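Local atomic coordinates of branched-chain amino acid transport system substrate-binding protein (Rhodopseudomonas palustris, PDB entry 4JB0), a protein that probably captures lignin-derived aromatic acids such as ferulate in the periplasm and delivers them to an ABC transporter for uptake. Residues G21-N26 with S276-A281. Numbering follows the deposited sequence.
With FER (3-(4-hydroxy-3-methoxyphenyl)-2-propenoic acid), chain B.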
loop_
_atom_site.group_PDB
_atom_site.type_symbol
_atom_site.label_atom_id
_atom_site.label_comp_id
_atom_site.label_asym_id
_atom_site.label_seq_id
_atom_site.Cartn_x
_atom_site.Cartn_y
_atom_site.Cartn_z
ATOM N N GLY A 21 -6.314 3.996 7.323
ATOM C CA GLY A 21 -7.324 4.802 6.584
ATOM C C GLY A 21 -7.370 6.280 6.986
ATOM O O GLY A 21 -7.702 7.135 6.180
ATOM N N ILE A 22 -7.138 6.594 8.250
ATOM C CA ILE A 22 -7.145 8.031 8.592
ATOM C C ILE A 22 -6.151 8.884 7.743
ATOM O O ILE A 22 -6.515 9.955 7.218
ATOM C CB ILE A 22 -6.959 8.251 10.071
ATOM C CG1 ILE A 22 -8.316 8.018 10.769
ATOM C CG2 ILE A 22 -6.477 9.699 10.358
ATOM C CD1 ILE A 22 -8.200 7.809 12.288
ATOM N N PRO A 23 -4.916 8.412 7.574
ATOM C CA PRO A 23 -4.045 9.246 6.721
ATOM C C PRO A 23 -4.476 9.358 5.276
ATOM O O PRO A 23 -4.308 10.429 4.649
ATOM C CB PRO A 23 -2.678 8.581 6.840
ATOM C CG PRO A 23 -2.700 7.920 8.217
ATOM C CD PRO A 23 -4.163 7.436 8.366
ATOM N N GLU A 24 -5.043 8.281 4.713
ATOM C CA GLU A 24 -5.579 8.352 3.350
ATOM C C GLU A 24 -6.665 9.416 3.211
ATOM O O GLU A 24 -6.729 10.160 2.222
ATOM C CB GLU A 24 -6.108 6.950 2.918
ATOM C CG GLU A 24 -4.982 5.907 3.036
ATOM C CD GLU A 24 -5.303 4.533 2.546
ATOM O OE1 GLU A 24 -6.433 4.032 2.753
ATOM O OE2 GLU A 24 -4.383 3.935 1.947
ATOM N N ARG A 25 -7.570 9.432 4.182
ATOM C CA ARG A 25 -8.675 10.364 4.165
ATOM C C ARG A 25 -8.138 11.791 4.412
ATOM O O ARG A 25 -8.560 12.748 3.748
ATOM C CB ARG A 25 -9.646 9.964 5.280
ATOM C CG ARG A 25 -10.968 10.725 5.275
ATOM C CD ARG A 25 -10.971 12.072 6.123
ATOM N NE ARG A 25 -10.179 12.063 7.377
ATOM C CZ ARG A 25 -10.604 11.624 8.571
ATOM N NH1 ARG A 25 -11.811 11.088 8.691
ATOM N NH2 ARG A 25 -9.810 11.693 9.652
ATOM N N ASN A 26 -7.256 11.935 5.410
ATOM C CA ASN A 26 -6.586 13.268 5.620
ATOM C C ASN A 26 -5.912 13.840 4.375
ATOM O O ASN A 26 -5.979 15.063 4.098
ATOM C CB ASN A 26 -5.575 13.180 6.761
ATOM C CG ASN A 26 -6.227 12.963 8.116
ATOM O OD1 ASN A 26 -7.429 13.066 8.259
ATOM N ND2 ASN A 26 -5.408 12.682 9.130
ATOM N N SER A 276 4.971 13.087 10.534
ATOM C CA SER A 276 3.614 12.506 10.363
ATOM C C SER A 276 3.352 11.891 8.975
ATOM O O SER A 276 2.255 11.371 8.728
ATOM C CB SER A 276 2.560 13.525 10.702
ATOM O OG SER A 276 2.662 14.612 9.808
ATOM N N ARG A 277 4.367 11.909 8.102
ATOM C CA ARG A 277 4.275 11.310 6.760
ATOM C C ARG A 277 4.088 9.800 6.918
ATOM O O ARG A 277 4.473 9.204 7.951
ATOM C CB ARG A 277 5.573 11.578 5.983
ATOM C CG ARG A 277 6.719 10.713 6.503
ATOM C CD ARG A 277 8.110 11.061 5.928
ATOM N NE ARG A 277 8.375 12.488 6.081
ATOM C CZ ARG A 277 9.449 13.117 5.598
ATOM N NH1 ARG A 277 10.374 12.449 4.935
ATOM N NH2 ARG A 277 9.587 14.441 5.793
ATOM N N SER A 278 3.523 9.184 5.897
ATOM C CA SER A 278 3.266 7.757 5.940
ATOM C C SER A 278 3.110 7.214 4.543
ATOM O O SER A 278 2.742 7.924 3.587
ATOM C CB SER A 278 2.022 7.431 6.784
ATOM O OG SER A 278 0.828 7.794 6.102
ATOM N N GLN A 279 3.392 5.937 4.459
ATOM C CA GLN A 279 3.118 5.105 3.272
ATOM C C GLN A 279 1.684 5.321 2.842
ATOM O O GLN A 279 1.397 5.375 1.628
ATOM C CB GLN A 279 3.418 3.640 3.633
ATOM C CG GLN A 279 2.928 2.609 2.676
ATOM C CD GLN A 279 3.886 2.448 1.529
ATOM O OE1 GLN A 279 4.921 3.048 1.540
ATOM N NE2 GLN A 279 3.604 1.538 0.610
ATOM N N PHE A 280 0.775 5.483 3.834
ATOM C CA PHE A 280 -0.650 5.332 3.509
ATOM C C PHE A 280 -1.264 6.618 2.950
ATOM O O PHE A 280 -1.973 6.588 1.979
ATOM C CB PHE A 280 -1.412 4.827 4.733
ATOM C CG PHE A 280 -0.640 3.806 5.500
ATOM C CD1 PHE A 280 -0.140 2.675 4.857
ATOM C CD2 PHE A 280 -0.339 4.008 6.828
ATOM C CE1 PHE A 280 0.595 1.734 5.567
ATOM C CE2 PHE A 280 0.381 3.061 7.556
ATOM C CZ PHE A 280 0.870 1.944 6.907
ATOM N N ALA A 281 -0.921 7.747 3.555
ATOM C CA ALA A 281 -1.353 9.028 3.044
ATOM C C ALA A 281 -0.999 9.190 1.559
ATOM O O ALA A 281 -1.778 9.761 0.759
ATOM C CB ALA A 281 -0.785 10.176 3.917
HETATM C C4 FER B . 0.158 -0.488 2.012
HETATM C C5 FER B . 0.652 -1.772 2.191
HETATM C C6 FER B . -0.075 -2.647 2.988
HETATM C C3 FER B . -1.024 -0.080 2.606
HETATM C C2 FER B . -1.754 -0.967 3.402
HETATM C C1 FER B . -1.269 -2.261 3.585
HETATM C C10 FER B . -2.734 1.602 3.068
HETATM C C7 FER B . -2.119 -3.129 4.441
HETATM C C8 FER B . -2.428 -4.394 4.147
HETATM C C9 FER B . -3.368 -5.147 5.020
HETATM O O1 FER B . -3.360 -5.021 6.276
HETATM O O2 FER B . -4.239 -5.837 4.424
HETATM O O4 FER B . 0.836 0.371 1.237
HETATM O O3 FER B . -1.507 1.195 2.414
#
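E24 leans its aliphatic stem on the backbone of F280 and carries its carboxylate on to the bound ferulate. From CB, the chain leaves with CG anti to the carbonyl carbon (chi1 -57°), which lays E24 CG 3.3 Å from F280 O and also near F280 CB. Beyond CG it runs extended, and at the tip E24 OE2 comes within 3.1 Å of the ligand's methoxy carbon C10, while OE1 is hydrogen-bonded to the hydroxyl of S74. With E24 shortened to an alanine, the S74 hydroxyl would probably lose this partner and a gap would be likely to open beside the methoxy group. F280 meets the same substituent: the ligand's O3 sits at the ring edge, near its plane, 3.2 Å from CD1. Next door, Q279 NE2 donates a hydrogen bond to the ligand's O4, 3.1 Å away. The residue before E24, P23, packs its CB on A281 CB at 3.8 Å, and the same CB lies near S278 OG. That hydroxyl caps helix 279-299, accepting an almost straight bond from A281 N (176°) and a weak one from F280 N. Helix 18-26 thus meets the N-capped start of helix 279-299 at the aromatic end of the ligand, in the interdomain cleft of a periplasmic binding protein.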